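Local structure of putative hexose oxidase (Nonomuraea sp. ATCC 39727, 5AWV) at residues Ser174-Leu179 with Ala413-Pro418; Tyr180-Val185 with Thr225-Arg230; Ala368-Lys373 with Arg420-Lys425; Ala469-Pro474 with Leu493-Asn498. The protein binds FAD covalently and, as a putative hexose oxidase, probably oxidises a sugar of glycopeptide antibiotics such as teicoplanin. All coordinates share one frame; numbering follows the deposited sequence.

Interaction 1. Residues Ser174-Leu179 with Ala413-Pro418; sequences SVVDYL and AATALP
S174 begins the contact by setting its hydroxyl beside L417, with OG 3.7 Å from CD1. OG lies anti to the backbone N (chi1 173°) and is already engaged: it accepts from V176 N at 3.2 Å, which makes an ST turn, and it is also bonded to G164 O. The serine therefore meets the leucine through van der Waals contact. V176 follows in the 3-10 segment 175-178. Its CG2 branch crosses the leucine at a slant and touches L417 CD1 at 3.7 Å, so this one methyl is shared by S174 and V176. D177 turns its carboxylate across T415 at about a right angle, OD1 lying 3.9 Å from CG2. OD1 is committed to a salt bridge with R420, and OD2 accepts from S174 N at 3.0 Å. T415 OG1 also bonds R420 and accepts from L417 N at 3.2 Å, a second ST turn, in the facing loop. With no hydrogen bond across it and 153 Å² buried, the contact is a small van der Waals seam between two loops. The first joins helix 169-172 to strand 179-187, where L179 packs on Y227 and M229 of strand 223-229; the second runs from strand 395-402 to strand 424-432.

Interaction 2. Residues Tyr180-Val185 with Thr225-Arg230; sequences YAVEVV and TKYWMR
E183 lies alongside K226 and slants across T225, and both donate to the same oxygen, OE1. K226 NZ does so at 2.9 Å in a salt bridge, arriving on the syn side but 29° out of the carboxylate plane, while T225 OG1 donates to the anti lone pair of OE1 at 2.8 Å. CG anti to the backbone N (chi1 -174°) and an extended chain carry the carboxylate out to them; T67 OG1 also bonds OE1, and a water bridges OE2 to K226 NZ. W228 meets the A181-V182 backbone with its ring edge; CE3 lies 3.7 Å from A181 CB and CZ3 3.9 Å from E183 CB, while NE1 is bonded to D117. Y180 presents one ring face to R230, whose CD sits 4.2 Å from the ring centroid in a CH-pi contact, and Y180 OH bonds E201. The backbones run antiparallel, 176° apart, with two classic bulges: Y180 N and A181 N, at 2.7 and 3.1 Å, both donate to W228 O, and T225 and K226 both face E183. The Y227 side chain lies about 5 Å from the nearest atom of FAD, at its adenine end. Such bulged pairing of strands 179-187 and 223-229 belongs to the five-stranded antiparallel sheet of the FAD-binding part.

Interaction 3. Residues Ala368-Lys373 with Arg420-Lys425; sequences AGYLRK and RDAILK
L371 and L424 form an antiparallel pair whose backbone bonds are the regular part of the contact: L371 N donates to L424 O at 2.9 Å. In the other direction L371 O accepts twice, from I423 N at 2.9 Å and from L424 N at 3.3 Å, and this doubling marks a classic beta bulge where strand 424-432 begins. Ionic contact follows just beyond the pairing. R372 grips D421 side-on with NE and NH2, the NH2 bond to OD2 measuring 2.8 Å at 161° and lying in the guanidinium plane. The two flat groups are nonetheless turned 36° apart, which leaves OD1 out of that plane. A bend at chi3 (74°) brings the arginine tip back to the aspartate, although its first bond points away. One water donates to both R372 O and D421 O. Among side chains, K425 runs extended alongside Y370 and gives NZ to the phenol OH at 2.8 Å, its CE close to ring atom CE1. A422 CB touches Y370 CD1 at 3.7 Å. L371 CB and L424 CB meet at 4.0 Å. The buried K425 ammonium is also in cation-pi contact with three tyrosines, Y470, Y165 and Y403. Its polar end is thus engaged by one phenol oxygen and these rings, and the strand pair holds the K425 side chain about 6 Å from the nearest atom of FAD.

Interaction 4. Residues Ala469-Pro474 with Leu493-Asn498; sequences AYINYP and LYYKGN. With FAD (flavin-adenine dinucleotide), chain M; N1L (2-amino-2-deoxy-beta-D-glucopyranuronic acid), chain B.
Y494 OH, 3.6 Å from P474 CA, is held by two polar groups: the backbone N of D475 donates to it, and a water 2.7 Å away links it to Y473 O. The Y494 ring lies against A469-I471. Its CE1 touches A469 CB at 3.6 Å, and Y470 O approaches the rim near the ring plane, 3.4 Å from CE1. I471 crosses at about a right angle and sets CD1 over the face, 4.0 Å from the centroid and 15° off the normal, a clear CH-pi contact. CG1 of I471 lies anti to the backbone N (chi1 -165°), which also brings it beside Y495 OH, itself bonded to G216 O. A469 N donates to L493 O at 3.0 Å from above the carbonyl plane, and a water that accepts from I471 N lies 2.8 Å from Y494 O. The same segment forms a type I turn, Y470 to Y473, that contacts FAD. Y470 OH donates to FAD O2 at 2.5 Å and accepts from N472 ND2, while N472 OD1 receives FAD O4'. Y473 carries Y470 CD2 over one face and O4 of the bound sugar acid over the other. Thus the C-terminal end of helix 490-495 backs a loop that follows helix 438-452, and this loop in turn packs Y470 and Y473 on Y370 and A368 of strand 363-371.

How the interactions relate
From the N terminus, 174-179 opens first and runs directly into 180-185. Interaction 2 closes the shorter loop when 225-230 returns beside it, and this whole loop falls within the one that interaction 1 completes at 413-418. Interaction 3 opens at 368-373, before that closure, and ends at 420-425, after it, so interactions 1 and 3 cross. Interaction 4 opens and closes last, in series with the others. Interaction 1 touches all three: strand 223-229 of interaction 2, R420 of interaction 3 and N498 of interaction 4. It thereby ties the FAD-binding five-stranded sheet to the seven-stranded sheet and the C-terminal part; interactions 2 and 3 remain apart, their nearest atoms about 11 Å away.

Interaction 1. Residues Ser174-Leu179 with Ala413-Pro418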
# COMPACT_ATOMS: atom_id res chain seq x y z
N SER A 174 -5.57 7.45 -9.04
CA SER A 174 -4.59 6.69 -8.22
C SER A 174 -3.64 7.66 -7.56
O SER A 174 -3.43 8.80 -8.08
CB SER A 174 -3.81 5.74 -9.09
OG SER A 174 -2.76 5.12 -8.39
N VAL A 175 -3.07 7.25 -6.42
CA VAL A 175 -1.98 8.05 -5.85
C VAL A 175 -0.87 8.35 -6.88
O VAL A 175 -0.20 9.38 -6.77
CB VAL A 175 -1.36 7.46 -4.57
CG1 VAL A 175 -2.45 7.26 -3.57
CG2 VAL A 175 -0.64 6.18 -4.82
N VAL A 176 -0.66 7.43 -7.85
CA VAL A 176 0.41 7.66 -8.84
C VAL A 176 0.14 8.81 -9.76
O VAL A 176 1.08 9.28 -10.36
CB VAL A 176 0.88 6.44 -9.63
CG1 VAL A 176 1.41 5.42 -8.66
CG2 VAL A 176 -0.19 5.84 -10.55
N ASP A 177 -1.10 9.25 -9.87
CA ASP A 177 -1.43 10.36 -10.73
C ASP A 177 -1.00 11.69 -10.07
O ASP A 177 -1.02 12.77 -10.72
CB ASP A 177 -2.96 10.29 -11.07
CG ASP A 177 -3.32 8.99 -11.86
OD1 ASP A 177 -2.40 8.53 -12.63
OD2 ASP A 177 -4.47 8.44 -11.68
N TYR A 178 -0.56 11.61 -8.81
CA TYR A 178 0.04 12.72 -8.06
C TYR A 178 1.56 12.56 -7.83
O TYR A 178 2.14 13.37 -7.13
CB TYR A 178 -0.70 12.98 -6.74
CG TYR A 178 -2.16 13.22 -7.02
CD1 TYR A 178 -2.62 14.49 -7.36
CD2 TYR A 178 -3.02 12.17 -7.17
CE1 TYR A 178 -3.93 14.68 -7.73
CE2 TYR A 178 -4.36 12.36 -7.54
CZ TYR A 178 -4.80 13.60 -7.87
OH TYR A 178 -6.12 13.87 -8.26
N LEU A 179 2.18 11.54 -8.39
CA LEU A 179 3.61 11.29 -8.15
C LEU A 179 4.45 12.21 -9.03
O LEU A 179 4.53 12.04 -10.25
CB LEU A 179 3.98 9.86 -8.33
CG LEU A 179 5.49 9.57 -8.06
CD1 LEU A 179 5.95 9.79 -6.63
CD2 LEU A 179 5.83 8.20 -8.50
N ALA A 413 -0.40 3.87 -21.00
CA ALA A 413 1.06 3.94 -21.01
C ALA A 413 1.66 5.14 -20.26
O ALA A 413 2.89 5.17 -20.09
CB ALA A 413 1.57 3.97 -22.49
N ALA A 414 0.82 6.09 -19.84
CA ALA A 414 1.25 7.32 -19.15
C ALA A 414 1.73 7.09 -17.80
O ALA A 414 2.48 7.93 -17.26
CB ALA A 414 0.18 8.42 -19.18
N THR A 415 1.32 5.96 -17.22
CA THR A 415 1.92 5.47 -15.98
C THR A 415 2.18 4.02 -16.14
O THR A 415 1.82 3.44 -17.15
CB THR A 415 1.01 5.67 -14.71
OG1 THR A 415 -0.12 4.79 -14.77
CG2 THR A 415 0.59 7.10 -14.60
N ALA A 416 2.78 3.41 -15.14
CA ALA A 416 3.06 1.97 -15.19
C ALA A 416 1.79 1.10 -14.91
O ALA A 416 1.79 -0.12 -15.20
CB ALA A 416 4.21 1.59 -14.29
N LEU A 417 0.70 1.72 -14.48
CA LEU A 417 -0.60 1.00 -14.34
C LEU A 417 -1.32 0.94 -15.68
O LEU A 417 -1.80 1.98 -16.15
CB LEU A 417 -1.48 1.71 -13.33
CG LEU A 417 -1.08 1.91 -11.93
CD1 LEU A 417 -2.14 2.74 -11.19
CD2 LEU A 417 -0.87 0.54 -11.24
N PRO A 418 -1.44 -0.24 -16.28
CA PRO A 418 -2.04 -0.30 -17.64
C PRO A 418 -3.59 -0.29 -17.64
O PRO A 418 -4.18 -0.07 -18.66
CB PRO A 418 -1.53 -1.59 -18.17
CG PRO A 418 -1.40 -2.47 -16.95
CD PRO A 418 -0.97 -1.58 -15.85

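Interaction 2. Residues Tyr180-Val185 with Thr225-Arg230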
# COMPACT_ATOMS: atom_id res chain seq x y z
N TYR A 180 5.07 13.19 -8.39
CA TYR A 180 5.84 14.21 -9.16
C TYR A 180 7.26 13.73 -9.30
O TYR A 180 7.86 13.88 -10.38
CB TYR A 180 5.75 15.61 -8.47
CG TYR A 180 6.67 16.60 -9.07
CD1 TYR A 180 6.39 17.12 -10.33
CD2 TYR A 180 7.88 16.99 -8.41
CE1 TYR A 180 7.29 18.03 -10.95
CE2 TYR A 180 8.74 17.92 -9.01
CZ TYR A 180 8.43 18.41 -10.29
OH TYR A 180 9.21 19.31 -10.94
N ALA A 181 7.80 13.15 -8.24
CA ALA A 181 9.19 12.71 -8.25
C ALA A 181 9.51 11.68 -7.26
O ALA A 181 8.86 11.58 -6.21
CB ALA A 181 10.15 13.89 -8.01
N VAL A 182 10.58 10.96 -7.49
CA VAL A 182 11.10 10.02 -6.56
C VAL A 182 12.61 10.21 -6.38
O VAL A 182 13.29 10.50 -7.35
CB VAL A 182 11.02 8.52 -6.94
CG1 VAL A 182 9.70 7.90 -6.58
CG2 VAL A 182 11.34 8.26 -8.43
N GLU A 183 13.10 9.87 -5.21
CA GLU A 183 14.52 9.71 -4.91
C GLU A 183 14.76 8.27 -4.62
O GLU A 183 14.11 7.66 -3.81
CB GLU A 183 14.95 10.54 -3.68
CG GLU A 183 16.45 10.49 -3.43
CD GLU A 183 16.88 11.28 -2.15
OE1 GLU A 183 16.64 10.90 -0.98
OE2 GLU A 183 17.49 12.29 -2.32
N VAL A 184 15.66 7.66 -5.39
CA VAL A 184 15.89 6.23 -5.34
C VAL A 184 17.38 5.96 -5.22
O VAL A 184 18.19 6.62 -5.93
CB VAL A 184 15.43 5.56 -6.64
CG1 VAL A 184 15.35 4.05 -6.46
CG2 VAL A 184 14.06 6.12 -7.05
N VAL A 185 17.73 4.98 -4.39
CA VAL A 185 19.07 4.47 -4.28
C VAL A 185 19.14 3.21 -5.18
O VAL A 185 18.44 2.24 -4.95
CB VAL A 185 19.47 4.18 -2.86
CG1 VAL A 185 20.78 3.44 -2.76
CG2 VAL A 185 19.50 5.46 -2.04
N THR A 225 13.69 6.41 -1.28
CA THR A 225 13.92 7.08 -0.00
C THR A 225 13.07 8.32 0.19
O THR A 225 12.92 8.75 1.33
CB THR A 225 15.44 7.48 0.11
OG1 THR A 225 15.79 8.28 -1.01
CG2 THR A 225 16.25 6.26 0.07
N LYS A 226 12.53 8.88 -0.89
CA LYS A 226 11.57 9.98 -0.85
C LYS A 226 10.58 9.90 -2.05
O LYS A 226 10.98 9.56 -3.19
CB LYS A 226 12.22 11.41 -0.96
CG LYS A 226 13.42 11.63 0.01
CD LYS A 226 13.92 13.07 -0.07
CE LYS A 226 14.97 13.49 0.96
NZ LYS A 226 15.87 12.39 1.35
N TYR A 227 9.33 10.29 -1.79
CA TYR A 227 8.32 10.55 -2.83
C TYR A 227 7.92 12.00 -2.74
O TYR A 227 7.78 12.50 -1.63
CB TYR A 227 7.06 9.73 -2.59
CG TYR A 227 7.15 8.24 -2.75
CD1 TYR A 227 7.10 7.64 -4.01
CD2 TYR A 227 7.21 7.40 -1.65
CE1 TYR A 227 7.16 6.25 -4.17
CE2 TYR A 227 7.20 5.99 -1.81
CZ TYR A 227 7.18 5.43 -3.08
OH TYR A 227 7.16 4.01 -3.26
N TRP A 228 7.77 12.67 -3.88
CA TRP A 228 7.18 13.99 -3.93
C TRP A 228 5.90 13.96 -4.69
O TRP A 228 5.85 13.47 -5.84
CB TRP A 228 8.10 15.03 -4.59
CG TRP A 228 9.28 15.44 -3.76
CD1 TRP A 228 9.35 16.48 -2.87
CD2 TRP A 228 10.59 14.89 -3.80
NE1 TRP A 228 10.62 16.58 -2.36
CE2 TRP A 228 11.39 15.62 -2.91
CE3 TRP A 228 11.15 13.82 -4.49
CZ2 TRP A 228 12.78 15.33 -2.71
CZ3 TRP A 228 12.51 13.56 -4.33
CH2 TRP A 228 13.31 14.32 -3.45
N MET A 229 4.88 14.52 -4.07
CA MET A 229 3.46 14.39 -4.57
C MET A 229 2.89 15.77 -4.83
O MET A 229 3.02 16.67 -3.98
CB MET A 229 2.59 13.69 -3.51
CG MET A 229 3.15 12.44 -2.90
SD MET A 229 3.43 11.13 -4.10
CE MET A 229 1.72 10.66 -4.42
N ARG A 230 2.23 15.94 -5.97
CA ARG A 230 1.52 17.12 -6.28
C ARG A 230 0.60 16.93 -7.52
O ARG A 230 0.87 16.06 -8.37
CB ARG A 230 2.51 18.32 -6.55
CG ARG A 230 3.49 18.07 -7.70
CD ARG A 230 4.05 19.39 -8.29
NE ARG A 230 2.99 20.09 -8.98
CZ ARG A 230 2.78 21.40 -9.01
NH1 ARG A 230 3.55 22.24 -8.37
NH2 ARG A 230 1.74 21.86 -9.69
O HOH W 1 18.60 13.34 -0.17

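Interaction 3. Residues Ala368-Lys373 with Arg420-Lys425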
# COMPACT_ATOMS: atom_id res chain seq x y z
N ALA A 368 -6.45 -11.87 -7.00
CA ALA A 368 -7.10 -10.61 -7.52
C ALA A 368 -7.25 -10.57 -9.04
O ALA A 368 -6.56 -11.27 -9.78
CB ALA A 368 -6.22 -9.42 -7.06
N GLY A 369 -8.18 -9.74 -9.48
CA GLY A 369 -8.46 -9.47 -10.90
C GLY A 369 -9.05 -8.10 -11.04
O GLY A 369 -9.62 -7.55 -10.06
N TYR A 370 -8.90 -7.49 -12.22
CA TYR A 370 -9.62 -6.32 -12.59
C TYR A 370 -10.84 -6.72 -13.43
O TYR A 370 -10.73 -7.58 -14.28
CB TYR A 370 -8.77 -5.46 -13.46
CG TYR A 370 -7.81 -4.57 -12.75
CD1 TYR A 370 -8.24 -3.34 -12.25
CD2 TYR A 370 -6.45 -4.90 -12.68
CE1 TYR A 370 -7.34 -2.47 -11.64
CE2 TYR A 370 -5.55 -4.03 -12.05
CZ TYR A 370 -5.99 -2.81 -11.53
OH TYR A 370 -5.17 -1.92 -10.90
N LEU A 371 -11.93 -6.00 -13.28
CA LEU A 371 -13.09 -6.06 -14.16
C LEU A 371 -13.29 -4.80 -14.97
O LEU A 371 -13.42 -3.74 -14.39
CB LEU A 371 -14.36 -6.32 -13.33
CG LEU A 371 -14.42 -7.75 -12.73
CD1 LEU A 371 -15.55 -7.84 -11.75
CD2 LEU A 371 -14.51 -8.83 -13.80
N ARG A 372 -13.50 -4.97 -16.29
CA ARG A 372 -14.01 -3.93 -17.20
C ARG A 372 -15.50 -3.97 -17.41
O ARG A 372 -16.07 -2.98 -17.78
CB ARG A 372 -13.38 -4.08 -18.61
CG ARG A 372 -11.90 -4.09 -18.59
CD ARG A 372 -11.37 -4.52 -19.96
NE ARG A 372 -11.57 -3.38 -20.87
CZ ARG A 372 -11.58 -3.46 -22.20
NH1 ARG A 372 -11.50 -4.63 -22.83
NH2 ARG A 372 -11.71 -2.35 -22.91
N LYS A 373 -16.11 -5.12 -17.18
CA LYS A 373 -17.55 -5.36 -17.30
C LYS A 373 -17.88 -6.23 -16.09
O LYS A 373 -16.96 -6.75 -15.44
CB LYS A 373 -17.86 -6.10 -18.57
CG LYS A 373 -17.69 -5.27 -19.77
CD LYS A 373 -17.77 -6.17 -20.99
CE LYS A 373 -19.10 -6.15 -21.67
NZ LYS A 373 -18.95 -5.48 -23.00
N ARG A 420 -6.74 1.21 -17.27
CA ARG A 420 -7.28 2.54 -17.23
C ARG A 420 -8.67 2.60 -17.86
O ARG A 420 -9.16 3.66 -18.25
CB ARG A 420 -6.29 3.54 -17.88
CG ARG A 420 -5.02 3.73 -17.09
CD ARG A 420 -5.26 4.38 -15.73
NE ARG A 420 -3.99 4.76 -15.09
CZ ARG A 420 -3.83 5.64 -14.11
NH1 ARG A 420 -4.85 6.28 -13.61
NH2 ARG A 420 -2.58 5.89 -13.64
N ASP A 421 -9.35 1.47 -17.87
CA ASP A 421 -10.81 1.50 -18.15
C ASP A 421 -11.59 0.50 -17.34
O ASP A 421 -12.71 0.17 -17.72
CB ASP A 421 -11.14 1.41 -19.64
CG ASP A 421 -11.09 0.05 -20.16
OD1 ASP A 421 -10.41 -0.81 -19.57
OD2 ASP A 421 -11.77 -0.21 -21.15
N ALA A 422 -11.04 0.07 -16.20
CA ALA A 422 -11.72 -0.84 -15.32
C ALA A 422 -12.80 -0.13 -14.50
O ALA A 422 -12.78 1.09 -14.32
CB ALA A 422 -10.70 -1.52 -14.39
N ILE A 423 -13.76 -0.92 -14.04
CA ILE A 423 -14.87 -0.43 -13.20
C ILE A 423 -14.79 -1.01 -11.77
O ILE A 423 -15.32 -0.40 -10.83
CB ILE A 423 -16.23 -0.78 -13.85
CG1 ILE A 423 -16.50 -2.32 -13.94
CG2 ILE A 423 -16.31 -0.19 -15.22
CD1 ILE A 423 -17.94 -2.71 -14.42
N LEU A 424 -14.16 -2.18 -11.61
CA LEU A 424 -14.08 -2.84 -10.28
C LEU A 424 -12.75 -3.51 -10.13
O LEU A 424 -12.18 -4.03 -11.13
CB LEU A 424 -15.19 -3.92 -10.20
CG LEU A 424 -16.63 -3.39 -10.17
CD1 LEU A 424 -17.62 -4.49 -10.59
CD2 LEU A 424 -16.94 -2.89 -8.78
N LYS A 425 -12.29 -3.62 -8.89
CA LYS A 425 -11.24 -4.52 -8.63
C LYS A 425 -11.93 -5.67 -7.90
O LYS A 425 -12.82 -5.44 -7.04
CB LYS A 425 -10.12 -3.95 -7.79
CG LYS A 425 -9.44 -2.66 -8.39
CD LYS A 425 -7.96 -2.60 -7.93
CE LYS A 425 -7.39 -1.21 -8.32
NZ LYS A 425 -5.92 -1.23 -8.28
O HOH W 2 -15.28 -0.53 -18.73

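Interaction 4. Residues Ala469-Pro474 with Leu493-Asn498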
# COMPACT_ATOMS: atom_id res chain seq x y z
N ALA A 469 -4.36 -8.08 -13.33
CA ALA A 469 -4.22 -7.96 -11.91
C ALA A 469 -3.38 -6.77 -11.50
O ALA A 469 -2.76 -6.17 -12.34
CB ALA A 469 -3.71 -9.27 -11.31
N TYR A 470 -3.51 -6.42 -10.22
CA TYR A 470 -3.01 -5.23 -9.62
C TYR A 470 -1.76 -5.64 -8.79
O TYR A 470 -1.85 -6.47 -7.88
CB TYR A 470 -4.06 -4.65 -8.74
CG TYR A 470 -3.63 -3.50 -7.84
CD1 TYR A 470 -2.86 -2.45 -8.32
CD2 TYR A 470 -4.06 -3.44 -6.52
CE1 TYR A 470 -2.50 -1.39 -7.50
CE2 TYR A 470 -3.75 -2.36 -5.70
CZ TYR A 470 -3.00 -1.31 -6.18
OH TYR A 470 -2.69 -0.27 -5.32
N ILE A 471 -0.60 -5.07 -9.12
CA ILE A 471 0.71 -5.46 -8.47
C ILE A 471 0.82 -5.18 -6.99
O ILE A 471 1.56 -5.84 -6.36
CB ILE A 471 1.94 -4.83 -9.25
CG1 ILE A 471 3.28 -5.47 -8.88
CG2 ILE A 471 2.04 -3.37 -9.01
CD1 ILE A 471 3.41 -6.93 -9.31
N ASN A 472 -0.02 -4.29 -6.45
CA ASN A 472 -0.08 -4.16 -4.97
C ASN A 472 -0.83 -5.23 -4.24
O ASN A 472 -0.74 -5.31 -2.99
CB ASN A 472 -0.58 -2.76 -4.54
CG ASN A 472 0.53 -1.79 -4.19
OD1 ASN A 472 1.63 -2.18 -3.82
ND2 ASN A 472 0.22 -0.52 -4.30
N TYR A 473 -1.52 -6.06 -5.03
CA TYR A 473 -2.06 -7.35 -4.54
C TYR A 473 -1.34 -8.55 -5.15
O TYR A 473 -1.94 -9.41 -5.85
CB TYR A 473 -3.53 -7.43 -4.93
CG TYR A 473 -4.46 -6.41 -4.41
CD1 TYR A 473 -4.18 -5.61 -3.30
CD2 TYR A 473 -5.67 -6.17 -5.13
CE1 TYR A 473 -5.08 -4.63 -2.87
CE2 TYR A 473 -6.61 -5.21 -4.69
CZ TYR A 473 -6.34 -4.46 -3.55
OH TYR A 473 -7.34 -3.48 -3.14
N PRO A 474 -0.03 -8.60 -4.95
CA PRO A 474 0.74 -9.65 -5.61
C PRO A 474 0.30 -11.08 -5.19
O PRO A 474 -0.03 -11.32 -4.04
CB PRO A 474 2.14 -9.41 -5.18
CG PRO A 474 1.97 -8.79 -3.82
CD PRO A 474 0.75 -7.91 -3.93
N LEU A 493 -0.16 -10.19 -17.08
CA LEU A 493 -1.38 -9.96 -16.36
C LEU A 493 -1.25 -8.67 -15.47
O LEU A 493 -2.19 -7.88 -15.42
CB LEU A 493 -1.65 -11.17 -15.39
CG LEU A 493 -1.80 -12.55 -16.09
CD1 LEU A 493 -2.07 -13.60 -15.03
CD2 LEU A 493 -2.94 -12.45 -17.08
N TYR A 494 -0.09 -8.46 -14.83
CA TYR A 494 0.09 -7.26 -13.98
C TYR A 494 0.33 -5.97 -14.78
O TYR A 494 -0.21 -4.89 -14.45
CB TYR A 494 1.24 -7.42 -12.99
CG TYR A 494 0.89 -8.33 -11.90
CD1 TYR A 494 -0.03 -7.96 -10.90
CD2 TYR A 494 1.50 -9.52 -11.77
CE1 TYR A 494 -0.38 -8.83 -9.89
CE2 TYR A 494 1.14 -10.41 -10.77
CZ TYR A 494 0.21 -10.05 -9.83
OH TYR A 494 -0.12 -10.92 -8.84
N TYR A 495 1.13 -6.10 -15.83
CA TYR A 495 1.63 -4.90 -16.54
C TYR A 495 1.22 -4.68 -17.98
O TYR A 495 1.45 -3.59 -18.51
CB TYR A 495 3.17 -4.93 -16.48
CG TYR A 495 3.80 -5.01 -15.08
CD1 TYR A 495 3.55 -4.07 -14.10
CD2 TYR A 495 4.67 -5.99 -14.80
CE1 TYR A 495 4.19 -4.12 -12.90
CE2 TYR A 495 5.34 -6.05 -13.59
CZ TYR A 495 5.12 -5.09 -12.65
OH TYR A 495 5.78 -5.20 -11.49
N LYS A 496 0.59 -5.66 -18.58
CA LYS A 496 0.15 -5.65 -19.95
C LYS A 496 1.23 -5.09 -20.86
O LYS A 496 2.40 -5.50 -20.73
CB LYS A 496 -1.24 -4.98 -20.06
CG LYS A 496 -2.38 -5.60 -19.23
CD LYS A 496 -3.71 -4.88 -19.43
CE LYS A 496 -4.20 -4.97 -20.88
NZ LYS A 496 -5.36 -4.14 -21.10
N GLY A 497 0.86 -4.10 -21.65
CA GLY A 497 1.72 -3.47 -22.66
C GLY A 497 2.80 -2.58 -22.04
O GLY A 497 3.69 -2.19 -22.74
N ASN A 498 2.81 -2.36 -20.69
CA ASN A 498 3.89 -1.66 -20.02
C ASN A 498 5.08 -2.55 -19.65
O ASN A 498 6.11 -2.03 -19.20
CB ASN A 498 3.35 -0.89 -18.77
CG ASN A 498 2.37 0.22 -19.13
OD1 ASN A 498 2.44 0.77 -20.23
ND2 ASN A 498 1.43 0.57 -18.20
PA FAD M . 6.13 -3.80 2.53
O1A FAD M . 5.75 -5.23 2.85
O2A FAD M . 6.97 -3.02 3.43
O5B FAD M . 6.72 -3.71 1.06
C5B FAD M . 6.07 -4.31 -0.11
C4B FAD M . 7.07 -4.49 -1.21
O4B FAD M . 7.64 -3.26 -1.66
C3B FAD M . 8.28 -5.39 -0.89
O3B FAD M . 8.82 -6.08 -2.05
C2B FAD M . 9.22 -4.35 -0.37
O2B FAD M . 10.52 -4.83 -0.40
C1B FAD M . 8.99 -3.18 -1.27
N9A FAD M . 9.33 -1.94 -0.63
C8A FAD M . 8.92 -1.43 0.54
N7A FAD M . 9.42 -0.19 0.75
C5A FAD M . 10.16 0.12 -0.31
C6A FAD M . 11.02 1.26 -0.69
N6A FAD M . 11.13 2.28 0.15
N1A FAD M . 11.63 1.20 -1.92
C2A FAD M . 11.50 0.11 -2.73
N3A FAD M . 10.76 -0.99 -2.43
C4A FAD M . 10.13 -1.02 -1.22
N1 FAD M . -3.65 -1.40 -1.51
C2 FAD M . -4.45 -0.49 -2.13
O2 FAD M . -4.07 0.04 -3.20
N3 FAD M . -5.63 -0.10 -1.62
C4 FAD M . -6.04 -0.49 -0.39
O4 FAD M . -7.12 -0.08 0.09
C4X FAD M . -5.22 -1.44 0.35
N5 FAD M . -5.56 -1.90 1.61
C5X FAD M . -4.74 -2.71 2.35
C6 FAD M . -5.14 -3.07 3.65
C7 FAD M . -4.28 -4.00 4.31
C7M FAD M . -4.67 -4.47 5.73
C8 FAD M . -2.98 -4.50 3.71
C8M FAD M . -1.97 -5.26 4.53
C9 FAD M . -2.63 -4.04 2.42
C9A FAD M . -3.45 -3.21 1.73
N10 FAD M . -3.15 -2.74 0.42
C10 FAD M . -3.96 -1.86 -0.27
C1' FAD M . -1.91 -3.22 -0.29
C2' FAD M . -0.76 -2.29 -0.14
O2' FAD M . -0.98 -1.25 -1.07
C3' FAD M . 0.41 -3.10 -0.57
O3' FAD M . 0.44 -4.22 0.32
C4' FAD M . 1.71 -2.26 -0.45
O4' FAD M . 2.68 -2.88 -1.30
C5' FAD M . 2.19 -2.32 0.98
O5' FAD M . 3.33 -1.45 1.16
P FAD M . 4.17 -1.56 2.48
O1P FAD M . 5.20 -0.54 2.50
O2P FAD M . 3.31 -1.60 3.72
O3P FAD M . 4.68 -3.07 2.34
C1 N1L B . -7.75 -5.78 3.64
C2 N1L B . -7.79 -7.31 3.13
C3 N1L B . -6.92 -7.54 1.88
C4 N1L B . -7.38 -6.56 0.82
C5 N1L B . -7.05 -5.12 1.30
C6 N1L B . -7.36 -4.04 0.22
N2 N1L B . -7.39 -8.28 4.15
O3 N1L B . -7.11 -8.93 1.33
O4 N1L B . -6.75 -6.87 -0.52
O5 N1L B . -7.89 -4.80 2.48
O6B N1L B . -8.69 -3.53 0.25
O6A N1L B . -7.27 -4.57 -1.04
O HOH W 3 -0.34 -3.84 -11.91
O HOH W 4 -2.74 -10.67 -8.21